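NADH dehydrogenase, putative (Plasmodium falciparum, PDB 5JWC) probably catalyses electron transfer from NADH to ubiquinone through a bound flavin-adenine dinucleotide, as a type II NADH dehydrogenase of the malaria parasite. Local coordinates at residues 40-45 with 430-435; 344-349 with 418-423; 424-429 with 453-458. All coordinates share one frame; numbering follows the deposited sequence.

Contact 1 (40-45 with 430-435)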
loop_
_atom_site.group_PDB
_atom_site.type_symbol
_atom_site.label_atom_id
_atom_site.label_comp_id
_atom_site.label_asym_id
_atom_site.label_seq_id
_atom_site.Cartn_x
_atom_site.Cartn_y
_atom_site.Cartn_z
ATOM N N GLY A 40 17.142 17.506 -3.814
ATOM C CA GLY A 40 17.326 16.970 -5.152
ATOM C C GLY A 40 16.124 17.187 -6.043
ATOM O O GLY A 40 16.264 17.678 -7.163
ATOM N N PHE A 41 14.941 16.830 -5.547
ATOM C CA PHE A 41 13.704 16.958 -6.315
ATOM C C PHE A 41 13.364 18.415 -6.611
ATOM O O PHE A 41 12.978 18.751 -7.741
ATOM C CB PHE A 41 12.532 16.268 -5.571
ATOM C CG PHE A 41 11.227 16.228 -6.349
ATOM C CD1 PHE A 41 11.168 15.686 -7.613
ATOM C CD2 PHE A 41 10.065 16.740 -5.800
ATOM C CE1 PHE A 41 9.954 15.648 -8.326
ATOM C CE2 PHE A 41 8.845 16.700 -6.498
ATOM C CZ PHE A 41 8.799 16.147 -7.766
ATOM N N ASN A 42 13.484 19.306 -5.631
ATOM C CA ASN A 42 13.149 20.689 -5.960
ATOM C C ASN A 42 14.181 21.312 -6.907
ATOM O O ASN A 42 13.850 22.192 -7.681
ATOM C CB ASN A 42 12.973 21.538 -4.702
ATOM C CG ASN A 42 11.652 21.259 -4.020
ATOM O OD1 ASN A 42 10.616 21.725 -4.457
ATOM N ND2 ASN A 42 11.684 20.449 -2.985
ATOM N N PHE A 43 15.413 20.838 -6.874
ATOM C CA PHE A 43 16.386 21.310 -7.857
ATOM C C PHE A 43 15.913 20.893 -9.261
ATOM O O PHE A 43 15.920 21.693 -10.212
ATOM C CB PHE A 43 17.768 20.737 -7.552
ATOM C CG PHE A 43 18.875 21.307 -8.422
ATOM C CD1 PHE A 43 19.689 22.331 -7.949
ATOM C CD2 PHE A 43 19.111 20.799 -9.695
ATOM C CE1 PHE A 43 20.740 22.855 -8.740
ATOM C CE2 PHE A 43 20.138 21.312 -10.500
ATOM C CZ PHE A 43 20.955 22.342 -10.017
ATOM N N LEU A 44 15.514 19.628 -9.378
ATOM C CA LEU A 44 14.988 19.081 -10.622
ATOM C C LEU A 44 13.772 19.872 -11.111
ATOM O O LEU A 44 13.639 20.142 -12.304
ATOM C CB LEU A 44 14.611 17.597 -10.437
ATOM C CG LEU A 44 14.171 16.821 -11.686
ATOM C CD1 LEU A 44 15.410 16.423 -12.509
ATOM C CD2 LEU A 44 13.311 15.581 -11.337
ATOM N N LEU A 45 12.878 20.234 -10.200
ATOM C CA LEU A 45 11.682 20.949 -10.593
ATOM C C LEU A 45 12.006 22.289 -11.244
ATOM O O LEU A 45 11.213 22.781 -12.026
ATOM C CB LEU A 45 10.730 21.183 -9.412
ATOM C CG LEU A 45 9.991 19.940 -8.896
ATOM C CD1 LEU A 45 9.058 20.292 -7.719
ATOM C CD2 LEU A 45 9.297 19.106 -9.983
ATOM N N GLU A 430 17.294 26.264 -0.775
ATOM C CA GLU A 430 18.644 26.091 -1.326
ATOM C C GLU A 430 18.570 25.565 -2.754
ATOM O O GLU A 430 19.378 25.945 -3.629
ATOM C CB GLU A 430 19.483 25.131 -0.473
ATOM C CG GLU A 430 19.943 25.685 0.873
ATOM C CD GLU A 430 20.354 24.586 1.854
ATOM O OE1 GLU A 430 20.664 23.459 1.403
ATOM O OE2 GLU A 430 20.362 24.840 3.087
ATOM N N ALA A 431 17.634 24.645 -2.974
ATOM C CA ALA A 431 17.429 24.073 -4.295
ATOM C C ALA A 431 16.983 25.137 -5.283
ATOM O O ALA A 431 17.426 25.128 -6.430
ATOM C CB ALA A 431 16.395 22.914 -4.247
ATOM N N TYR A 432 16.071 26.016 -4.870
ATOM C CA TYR A 432 15.590 27.044 -5.772
ATOM C C TYR A 432 16.691 28.082 -6.032
ATOM O O TYR A 432 16.853 28.548 -7.167
ATOM C CB TYR A 432 14.307 27.695 -5.248
ATOM C CG TYR A 432 13.098 26.791 -5.465
ATOM C CD1 TYR A 432 13.177 25.710 -6.347
ATOM C CD2 TYR A 432 11.879 27.022 -4.823
ATOM C CE1 TYR A 432 12.092 24.871 -6.571
ATOM C CE2 TYR A 432 10.781 26.190 -5.048
ATOM C CZ TYR A 432 10.899 25.111 -5.927
ATOM O OH TYR A 432 9.831 24.257 -6.171
ATOM N N TYR A 433 17.427 28.441 -4.980
ATOM C CA TYR A 433 18.547 29.369 -5.102
ATOM C C TYR A 433 19.557 28.838 -6.119
ATOM O O TYR A 433 19.948 29.548 -7.047
ATOM C CB TYR A 433 19.224 29.599 -3.734
ATOM C CG TYR A 433 20.654 30.092 -3.810
ATOM C CD1 TYR A 433 20.943 31.455 -3.921
ATOM C CD2 TYR A 433 21.716 29.197 -3.767
ATOM C CE1 TYR A 433 22.268 31.910 -3.991
ATOM C CE2 TYR A 433 23.033 29.638 -3.839
ATOM C CZ TYR A 433 23.303 30.992 -3.949
ATOM O OH TYR A 433 24.620 31.411 -4.022
ATOM N N LEU A 434 19.965 27.584 -5.947
ATOM C CA LEU A 434 21.077 27.049 -6.705
ATOM C C LEU A 434 20.691 26.738 -8.159
ATOM O O LEU A 434 21.482 26.971 -9.079
ATOM C CB LEU A 434 21.628 25.808 -6.028
ATOM C CG LEU A 434 22.886 25.239 -6.671
ATOM C CD1 LEU A 434 23.980 26.336 -6.665
ATOM C CD2 LEU A 434 23.315 23.989 -5.913
ATOM N N SER A 435 19.485 26.222 -8.360
ATOM C CA SER A 435 18.996 25.956 -9.707
ATOM C C SER A 435 18.865 27.295 -10.446
ATOM O O SER A 435 19.261 27.409 -11.610
ATOM C CB SER A 435 17.664 25.177 -9.673
ATOM O OG SER A 435 16.621 25.941 -9.091
#
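A431 and F43 hold the two helices at their nearest point, and most of what joins 40-45 to 430-435 is apolar. The methyl CB of A431 lies 3.5 Å from the backbone N of F43 and also meets CB of N42, so a small residue faces the first helix directly where its CA comes within 4.6 Å of that of F43. The segment axes approach to 8.0 Å and run in broadly the same direction, at -39°.

The ring of F43 carries the CH-pi contact. With CG anti to the backbone N (chi1 -173°), it leaves the first helix and reaches along the flank of the second. S435 offers its CB to one face, 4.1 Å from the F43 ring centroid, while L434 meets the same ring at the edge, its CG 3.8 Å from CE1 of F43. One flat group is thus packed both over a face and along its rim.

Helix 38-46 is the first helix of the FAD-binding Rossmann unit: it follows strand 30-34, and G40 is the last glycine of a GxGxxG sequence whose turn brings backbone amides to the dinucleotide. Helix 424-440, from far along the chain, packs against the flank of that helix, while L44 faces the central sheet through V54 and L56 of strand 53-57.

Polar groups lie around this apolar patch. Y432 turns the edge of its ring toward the backbone O of N42, and its OH comes 3.2 Å from OD1 of N42, with amide and ring nearly perpendicular. The amide nitrogen ND2 of N42 is bonded within its own helix, to the O of W38. The hydroxyl OG of S435 donates to A431 O at 2.9 Å, and the same OG is hydrogen-bonded to ND2 of N46.

Contact 2 (344-349 with 418-423). With FAD (flavin-adenine dinucleotide), chain C.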
loop_
_atom_site.group_PDB
_atom_site.type_symbol
_atom_site.label_atom_id
_atom_site.label_comp_id
_atom_site.label_asym_id
_atom_site.label_seq_id
_atom_site.Cartn_x
_atom_site.Cartn_y
_atom_site.Cartn_z
ATOM N N LYS A 344 24.903 18.795 4.445
ATOM C CA LYS A 344 25.914 19.851 4.427
ATOM C C LYS A 344 25.762 20.860 5.569
ATOM O O LYS A 344 24.685 20.985 6.168
ATOM C CB LYS A 344 25.890 20.590 3.081
ATOM C CG LYS A 344 24.624 21.408 2.833
ATOM C CD LYS A 344 24.766 22.869 3.243
ATOM C CE LYS A 344 23.468 23.648 3.026
ATOM N NZ LYS A 344 22.317 23.128 3.849
ATOM N N LYS A 345 26.848 21.587 5.826
ATOM C CA LYS A 345 26.832 22.804 6.638
ATOM C C LYS A 345 27.577 23.904 5.865
ATOM O O LYS A 345 28.548 23.618 5.162
ATOM C CB LYS A 345 27.506 22.572 7.996
ATOM C CG LYS A 345 26.665 21.805 9.039
ATOM C CD LYS A 345 25.251 22.370 9.220
ATOM C CE LYS A 345 24.351 21.418 10.057
ATOM N NZ LYS A 345 22.901 21.881 10.127
ATOM N N ILE A 346 27.109 25.144 5.963
ATOM C CA ILE A 346 27.747 26.262 5.277
ATOM C C ILE A 346 28.862 26.880 6.140
ATOM O O ILE A 346 28.651 27.173 7.318
ATOM C CB ILE A 346 26.716 27.359 4.915
ATOM C CG1 ILE A 346 25.612 26.784 4.008
ATOM C CG2 ILE A 346 27.407 28.563 4.246
ATOM C CD1 ILE A 346 24.620 27.819 3.540
ATOM N N GLN A 347 30.048 27.050 5.558
ATOM C CA GLN A 347 31.133 27.790 6.197
ATOM C C GLN A 347 31.458 28.977 5.305
ATOM O O GLN A 347 32.175 28.831 4.312
ATOM C CB GLN A 347 32.366 26.906 6.411
ATOM C CG GLN A 347 33.612 27.706 6.828
ATOM C CD GLN A 347 33.393 28.506 8.121
ATOM O OE1 GLN A 347 33.316 27.927 9.209
ATOM N NE2 GLN A 347 33.263 29.836 8.000
ATOM N N PRO A 348 30.891 30.149 5.619
ATOM C CA PRO A 348 30.973 31.273 4.688
ATOM C C PRO A 348 32.350 31.914 4.677
ATOM O O PRO A 348 33.143 31.677 5.589
ATOM C CB PRO A 348 29.939 32.257 5.225
ATOM C CG PRO A 348 29.915 31.969 6.687
ATOM C CD PRO A 348 30.103 30.485 6.818
ATOM N N LYS A 349 32.604 32.698 3.635
ATOM C CA LYS A 349 33.786 33.536 3.550
ATOM C C LYS A 349 33.865 34.400 4.808
ATOM O O LYS A 349 32.878 35.015 5.200
ATOM C CB LYS A 349 33.728 34.408 2.296
ATOM C CG LYS A 349 34.942 35.313 2.116
ATOM C CD LYS A 349 34.702 36.319 1.006
ATOM C CE LYS A 349 34.686 35.645 -0.353
ATOM N NZ LYS A 349 34.403 36.620 -1.439
ATOM N N LYS A 418 25.220 30.817 12.039
ATOM C CA LYS A 418 24.654 29.473 12.128
ATOM C C LYS A 418 24.218 29.033 10.741
ATOM O O LYS A 418 23.536 29.771 10.010
ATOM C CB LYS A 418 23.511 29.417 13.149
ATOM C CG LYS A 418 24.026 29.708 14.571
ATOM C CD LYS A 418 22.940 30.031 15.575
ATOM C CE LYS A 418 23.589 30.419 16.916
ATOM N NZ LYS A 418 24.565 31.561 16.764
ATOM N N SER A 419 24.677 27.849 10.362
ATOM C CA SER A 419 24.299 27.236 9.095
ATOM C C SER A 419 22.778 27.029 9.057
ATOM O O SER A 419 22.142 26.918 10.108
ATOM C CB SER A 419 25.045 25.901 8.937
ATOM O OG SER A 419 25.062 25.449 7.597
ATOM N N PRO A 420 22.183 26.968 7.849
ATOM C CA PRO A 420 20.741 26.696 7.803
ATOM C C PRO A 420 20.399 25.402 8.559
ATOM O O PRO A 420 21.103 24.397 8.451
ATOM C CB PRO A 420 20.453 26.555 6.300
ATOM C CG PRO A 420 21.560 27.405 5.641
ATOM C CD PRO A 420 22.760 27.207 6.513
ATOM N N THR A 421 19.328 25.447 9.339
ATOM C CA THR A 421 18.859 24.270 10.067
ATOM C C THR A 421 18.481 23.146 9.094
ATOM O O THR A 421 18.096 23.429 7.964
ATOM C CB THR A 421 17.653 24.628 10.935
ATOM O OG1 THR A 421 16.687 25.296 10.110
ATOM C CG2 THR A 421 18.070 25.587 12.056
ATOM N N PRO A 422 18.617 21.876 9.520
ATOM C CA PRO A 422 18.300 20.758 8.610
ATOM C C PRO A 422 16.789 20.550 8.452
ATOM O O PRO A 422 16.200 19.677 9.096
ATOM C CB PRO A 422 18.944 19.553 9.292
ATOM C CG PRO A 422 18.897 19.901 10.781
ATOM C CD PRO A 422 19.103 21.410 10.834
ATOM N N THR A 423 16.173 21.354 7.594
ATOM C CA THR A 423 14.734 21.293 7.366
ATOM C C THR A 423 14.369 21.196 5.882
ATOM O O THR A 423 15.182 21.521 5.007
ATOM C CB THR A 423 14.030 22.524 7.940
ATOM O OG1 THR A 423 14.489 23.692 7.240
ATOM C CG2 THR A 423 14.323 22.666 9.454
HETATM P PA FAD C . 16.026 13.949 1.892
HETATM O O1A FAD C . 15.938 12.915 2.977
HETATM O O2A FAD C . 14.759 14.694 1.661
HETATM O O5B FAD C . 16.531 13.277 0.519
HETATM C C5B FAD C . 17.730 12.539 0.449
HETATM C C4B FAD C . 17.662 11.736 -0.840
HETATM O O4B FAD C . 18.932 11.178 -1.109
HETATM C C3B FAD C . 16.672 10.573 -0.724
HETATM O O3B FAD C . 15.970 10.460 -1.943
HETATM C C2B FAD C . 17.569 9.362 -0.592
HETATM O O2B FAD C . 16.952 8.218 -1.136
HETATM C C1B FAD C . 18.750 9.820 -1.441
HETATM N N9A FAD C . 20.015 9.129 -1.178
HETATM C C8A FAD C . 20.497 8.666 0.023
HETATM N N7A FAD C . 21.714 8.114 -0.208
HETATM C C5A FAD C . 22.008 8.224 -1.523
HETATM C C6A FAD C . 23.109 7.827 -2.266
HETATM N N6A FAD C . 24.166 7.284 -1.663
HETATM N N1A FAD C . 23.131 8.090 -3.616
HETATM C C2A FAD C . 22.067 8.735 -4.218
HETATM N N3A FAD C . 20.970 9.124 -3.470
HETATM C C4A FAD C . 20.946 8.861 -2.145
HETATM N N1 FAD C . 11.293 19.772 7.681
HETATM C C2 FAD C . 10.567 20.931 7.718
HETATM O O2 FAD C . 11.068 21.968 7.299
HETATM N N3 FAD C . 9.271 20.943 8.205
HETATM C C4 FAD C . 8.672 19.797 8.659
HETATM O O4 FAD C . 7.507 19.840 9.078
HETATM C C4X FAD C . 9.393 18.610 8.615
HETATM N N5 FAD C . 8.836 17.432 9.060
HETATM C C5X FAD C . 9.579 16.258 9.004
HETATM C C6 FAD C . 9.015 15.069 9.428
HETATM C C7 FAD C . 9.734 13.880 9.387
HETATM C C7M FAD C . 9.078 12.609 9.873
HETATM C C8 FAD C . 11.034 13.877 8.897
HETATM C C8M FAD C . 11.830 12.607 8.845
HETATM C C9 FAD C . 11.605 15.076 8.465
HETATM C C9A FAD C . 10.880 16.263 8.510
HETATM N N10 FAD C . 11.436 17.455 8.076
HETATM C C10 FAD C . 10.701 18.609 8.121
HETATM C "C1'" FAD C . 12.854 17.519 7.588
HETATM C "C2'" FAD C . 13.053 17.275 6.115
HETATM O "O2'" FAD C . 12.500 16.032 5.782
HETATM C "C3'" FAD C . 14.549 17.197 5.870
HETATM O "O3'" FAD C . 15.201 18.342 6.370
HETATM C "C4'" FAD C . 14.734 17.078 4.367
HETATM O "O4'" FAD C . 14.348 15.770 4.028
HETATM C "C5'" FAD C . 16.164 17.339 3.921
HETATM O "O5'" FAD C . 16.180 17.274 2.510
HETATM P P FAD C . 17.378 16.497 1.763
HETATM O O1P FAD C . 17.215 16.663 0.269
HETATM O O2P FAD C . 18.662 17.037 2.327
HETATM O O3P FAD C . 17.236 14.956 2.247
HETATM O O HOH W 1 23.145 23.571 6.808
#
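S419 and I346 make the one direct hydrogen bond of this contact: I346 N donates to OG of S419 at 2.6 Å, nearly straight at 172°. A chi1 of -162° turns the hydroxyl of S419 away from its own amide and onto the strand, where it also lies against CA of K345. Beside it, I346 sends CD1 to the ring of P420, 3.6 Å from CD, the two side chains crossing at about a right angle. K345 bends at chi2, passes its CD alongside S419, and brings NZ to 3.5 Å from O of P420 and to the CD of P422.

A water takes up the next shell. It accepts from NZ of K344, is hydrogen-bonded to OG of S419, and lies 2.7 Å from O of P420 and 3.1 Å from O of K344; with more acceptors in reach than protons, it cannot be said to serve all at once. The ammonium of K344 is fixed further by a salt bridge to E430 and a bond to G341 O.

Strand 344-346 pairs in parallel with 321-323, K345 bonding to L321 and V323. The 418-423 loop leads through an inverse gamma turn centred on P422 to T423, the N-cap of helix 424-440, whose OG1 accepts from N426 N. P422 and T423 belong to the FAD pocket, with T423 C 3.0 Å from O3' of FAD. The serine hydroxyl and the shared water thus tie loop to strand by polar bonds, and probably help fix the loop's course just before P422 and T423 reach the cofactor.

Contact 3 (424-429 with 453-458); sequences AQNAKQ and FIEKWK. With FAD (flavin-adenine dinucleotide), chain C.
Two hydrogen bonds join Q429 to K456: the side-chain amide of Q429 pairs with both N and O of K456, as the edge of an antiparallel neighbour would. K456 N donates to OE1 of Q429 at 2.7 Å, and NE2 of Q429 donates to O of K456 at 2.8 Å; each donor sits in the carbonyl plane, on a lone pair. The extended side chain (chi2 178°) carries the amide across, so the loop ahead of strand 460-465 lies along the first turns of helix 424-440, beside a bound Triton X-100 fragment.

A water adds a bridge, accepting from ND2 of N426 and donating to OE2 of E455 at 2.7 Å. These ends have firmer partners outside: N426 bonds to T421 O, E455 to K390. NE2 of Q425 likewise bonds to G459 O while passing CB of K458.

Packing completes the contact: the F453 ring meets CB and O of Q429, and CB of E455 lies 3.3 Å from OD1 of N426.

At its start the helix faces FAD: A424 N donates to N1 at 3.0 Å and Q425 N to O2. Such helix N-terminal amides at N1 and O2 would probably stabilise negative charge on the reduced flavin.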
loop_
_atom_site.group_PDB
_atom_site.type_symbol
_atom_site.label_atom_id
_atom_site.label_comp_id
_atom_site.label_asym_id
_atom_site.label_seq_id
_atom_site.Cartn_x
_atom_site.Cartn_y
_atom_site.Cartn_z
ATOM N N ALA A 424 13.148 20.752 5.605
ATOM C CA ALA A 424 12.654 20.717 4.240
ATOM C C ALA A 424 12.577 22.133 3.693
ATOM O O ALA A 424 12.888 22.367 2.523
ATOM C CB ALA A 424 11.290 20.036 4.164
ATOM N N GLN A 425 12.180 23.077 4.549
ATOM C CA GLN A 425 12.110 24.484 4.155
ATOM C C GLN A 425 13.451 24.960 3.617
ATOM O O GLN A 425 13.515 25.555 2.549
ATOM C CB GLN A 425 11.682 25.378 5.326
ATOM C CG GLN A 425 10.223 25.229 5.713
ATOM C CD GLN A 425 9.865 26.027 6.960
ATOM O OE1 GLN A 425 10.715 26.260 7.816
ATOM N NE2 GLN A 425 8.617 26.459 7.055
ATOM N N ASN A 426 14.531 24.695 4.348
ATOM C CA ASN A 426 15.830 25.157 3.884
ATOM C C ASN A 426 16.323 24.374 2.664
ATOM O O ASN A 426 16.877 24.975 1.754
ATOM C CB ASN A 426 16.866 25.129 5.022
ATOM C CG ASN A 426 16.613 26.248 6.035
ATOM O OD1 ASN A 426 16.063 27.285 5.678
ATOM N ND2 ASN A 426 16.984 26.033 7.287
ATOM N N ALA A 427 16.115 23.056 2.633
ATOM C CA ALA A 427 16.517 22.283 1.455
ATOM C C ALA A 427 15.810 22.803 0.202
ATOM O O ALA A 427 16.412 22.919 -0.865
ATOM C CB ALA A 427 16.240 20.776 1.656
ATOM N N LYS A 428 14.533 23.133 0.335
ATOM C CA LYS A 428 13.784 23.655 -0.803
ATOM C C LYS A 428 14.295 25.027 -1.239
ATOM O O LYS A 428 14.469 25.291 -2.438
ATOM C CB LYS A 428 12.295 23.733 -0.471
ATOM C CG LYS A 428 11.475 24.164 -1.672
ATOM C CD LYS A 428 10.003 24.271 -1.329
ATOM C CE LYS A 428 9.149 24.509 -2.576
ATOM N NZ LYS A 428 7.704 24.681 -2.213
ATOM N N GLN A 429 14.543 25.910 -0.280
ATOM C CA GLN A 429 15.047 27.238 -0.647
ATOM C C GLN A 429 16.449 27.164 -1.274
ATOM O O GLN A 429 16.756 27.933 -2.190
ATOM C CB GLN A 429 15.063 28.176 0.570
ATOM C CG GLN A 429 13.688 28.517 1.112
ATOM C CD GLN A 429 13.740 29.400 2.347
ATOM O OE1 GLN A 429 14.618 30.247 2.483
ATOM N NE2 GLN A 429 12.786 29.206 3.251
ATOM N N PHE A 453 23.962 32.479 -0.416
ATOM C CA PHE A 453 22.665 31.960 -0.008
ATOM C C PHE A 453 22.265 32.438 1.388
ATOM O O PHE A 453 23.003 32.262 2.353
ATOM C CB PHE A 453 22.638 30.434 -0.025
ATOM C CG PHE A 453 21.357 29.870 0.532
ATOM C CD1 PHE A 453 20.168 30.007 -0.177
ATOM C CD2 PHE A 453 21.328 29.259 1.780
ATOM C CE1 PHE A 453 18.968 29.510 0.337
ATOM C CE2 PHE A 453 20.133 28.775 2.308
ATOM C CZ PHE A 453 18.957 28.900 1.588
ATOM N N ILE A 454 21.085 33.047 1.483
ATOM C CA ILE A 454 20.517 33.424 2.777
ATOM C C ILE A 454 19.083 32.916 2.880
ATOM O O ILE A 454 18.228 33.314 2.097
ATOM C CB ILE A 454 20.527 34.945 2.985
ATOM C CG1 ILE A 454 21.955 35.468 2.977
ATOM C CG2 ILE A 454 19.852 35.309 4.306
ATOM C CD1 ILE A 454 22.018 36.948 2.776
ATOM N N GLU A 455 18.823 32.036 3.839
ATOM C CA GLU A 455 17.495 31.430 3.946
ATOM C C GLU A 455 16.490 32.354 4.626
ATOM O O GLU A 455 16.864 33.291 5.330
ATOM C CB GLU A 455 17.568 30.101 4.706
ATOM C CG GLU A 455 17.809 30.250 6.213
ATOM C CD GLU A 455 19.296 30.321 6.572
ATOM O OE1 GLU A 455 20.093 30.858 5.769
ATOM O OE2 GLU A 455 19.671 29.831 7.661
ATOM N N LYS A 456 15.209 32.083 4.407
ATOM C CA LYS A 456 14.149 32.845 5.042
ATOM C C LYS A 456 13.260 31.938 5.895
ATOM O O LYS A 456 12.667 30.969 5.407
ATOM C CB LYS A 456 13.317 33.577 3.991
ATOM C CG LYS A 456 12.071 34.254 4.567
ATOM C CD LYS A 456 11.435 35.244 3.591
ATOM C CE LYS A 456 10.100 35.785 4.124
ATOM N NZ LYS A 456 10.239 37.143 4.732
ATOM N N TRP A 457 13.166 32.254 7.178
ATOM C CA TRP A 457 12.329 31.444 8.052
ATOM C C TRP A 457 10.846 31.753 7.820
ATOM O O TRP A 457 10.429 32.909 7.847
ATOM C CB TRP A 457 12.694 31.668 9.514
ATOM C CG TRP A 457 11.855 30.831 10.433
ATOM C CD1 TRP A 457 11.738 29.466 10.430
ATOM C CD2 TRP A 457 11.023 31.308 11.486
ATOM N NE1 TRP A 457 10.864 29.065 11.419
ATOM C CE2 TRP A 457 10.421 30.179 12.090
ATOM C CE3 TRP A 457 10.726 32.576 11.986
ATOM C CZ2 TRP A 457 9.540 30.287 13.165
ATOM C CZ3 TRP A 457 9.848 32.687 13.051
ATOM C CH2 TRP A 457 9.266 31.549 13.633
ATOM N N LYS A 458 10.052 30.716 7.588
ATOM C CA LYS A 458 8.637 30.915 7.273
ATOM C C LYS A 458 7.730 30.454 8.413
ATOM O O LYS A 458 6.522 30.620 8.359
ATOM C CB LYS A 458 8.268 30.164 5.995
ATOM C CG LYS A 458 9.230 30.383 4.819
ATOM C CD LYS A 458 8.890 31.647 4.057
ATOM C CE LYS A 458 9.778 31.817 2.825
ATOM N NZ LYS A 458 9.711 30.629 1.914
HETATM P PA FAD C . 16.026 13.949 1.892
HETATM O O1A FAD C . 15.938 12.915 2.977
HETATM O O2A FAD C . 14.759 14.694 1.661
HETATM O O5B FAD C . 16.531 13.277 0.519
HETATM C C5B FAD C . 17.730 12.539 0.449
HETATM C C4B FAD C . 17.662 11.736 -0.840
HETATM O O4B FAD C . 18.932 11.178 -1.109
HETATM C C3B FAD C . 16.672 10.573 -0.724
HETATM O O3B FAD C . 15.970 10.460 -1.943
HETATM C C2B FAD C . 17.569 9.362 -0.592
HETATM O O2B FAD C . 16.952 8.218 -1.136
HETATM C C1B FAD C . 18.750 9.820 -1.441
HETATM N N9A FAD C . 20.015 9.129 -1.178
HETATM C C8A FAD C . 20.497 8.666 0.023
HETATM N N7A FAD C . 21.714 8.114 -0.208
HETATM C C5A FAD C . 22.008 8.224 -1.523
HETATM C C6A FAD C . 23.109 7.827 -2.266
HETATM N N6A FAD C . 24.166 7.284 -1.663
HETATM N N1A FAD C . 23.131 8.090 -3.616
HETATM C C2A FAD C . 22.067 8.735 -4.218
HETATM N N3A FAD C . 20.970 9.124 -3.470
HETATM C C4A FAD C . 20.946 8.861 -2.145
HETATM N N1 FAD C . 11.293 19.772 7.681
HETATM C C2 FAD C . 10.567 20.931 7.718
HETATM O O2 FAD C . 11.068 21.968 7.299
HETATM N N3 FAD C . 9.271 20.943 8.205
HETATM C C4 FAD C . 8.672 19.797 8.659
HETATM O O4 FAD C . 7.507 19.840 9.078
HETATM C C4X FAD C . 9.393 18.610 8.615
HETATM N N5 FAD C . 8.836 17.432 9.060
HETATM C C5X FAD C . 9.579 16.258 9.004
HETATM C C6 FAD C . 9.015 15.069 9.428
HETATM C C7 FAD C . 9.734 13.880 9.387
HETATM C C7M FAD C . 9.078 12.609 9.873
HETATM C C8 FAD C . 11.034 13.877 8.897
HETATM C C8M FAD C . 11.830 12.607 8.845
HETATM C C9 FAD C . 11.605 15.076 8.465
HETATM C C9A FAD C . 10.880 16.263 8.510
HETATM N N10 FAD C . 11.436 17.455 8.076
HETATM C C10 FAD C . 10.701 18.609 8.121
HETATM C "C1'" FAD C . 12.854 17.519 7.588
HETATM C "C2'" FAD C . 13.053 17.275 6.115
HETATM O "O2'" FAD C . 12.500 16.032 5.782
HETATM C "C3'" FAD C . 14.549 17.197 5.870
HETATM O "O3'" FAD C . 15.201 18.342 6.370
HETATM C "C4'" FAD C . 14.734 17.078 4.367
HETATM O "O4'" FAD C . 14.348 15.770 4.028
HETATM C "C5'" FAD C . 16.164 17.339 3.921
HETATM O "O5'" FAD C . 16.180 17.274 2.510
HETATM P P FAD C . 17.378 16.497 1.763
HETATM O O1P FAD C . 17.215 16.663 0.269
HETATM O O2P FAD C . 18.662 17.037 2.327
HETATM O O3P FAD C . 17.236 14.956 2.247
HETATM O O HOH W 2 18.084 28.292 9.268
#

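In the fold
From the N terminus the chain first lays down helix 38-46 of the FAD-binding domain, which waits some 385 residues for its partner in contact 1. Within that long loop, contact 2 closes a smaller one, bringing strand 344-346 against the loop that follows helix 403-416; the helical insertion lies between. Helix 424-440 begins directly afterwards, gives its first turns to contact 3 and its next to contact 1. Contact 3 closes only when 453-458 returns, so it crosses contact 1 and follows contact 2 in series. P420 packs on E430 between contacts 1 and 2, and on F453 between contacts 2 and 3.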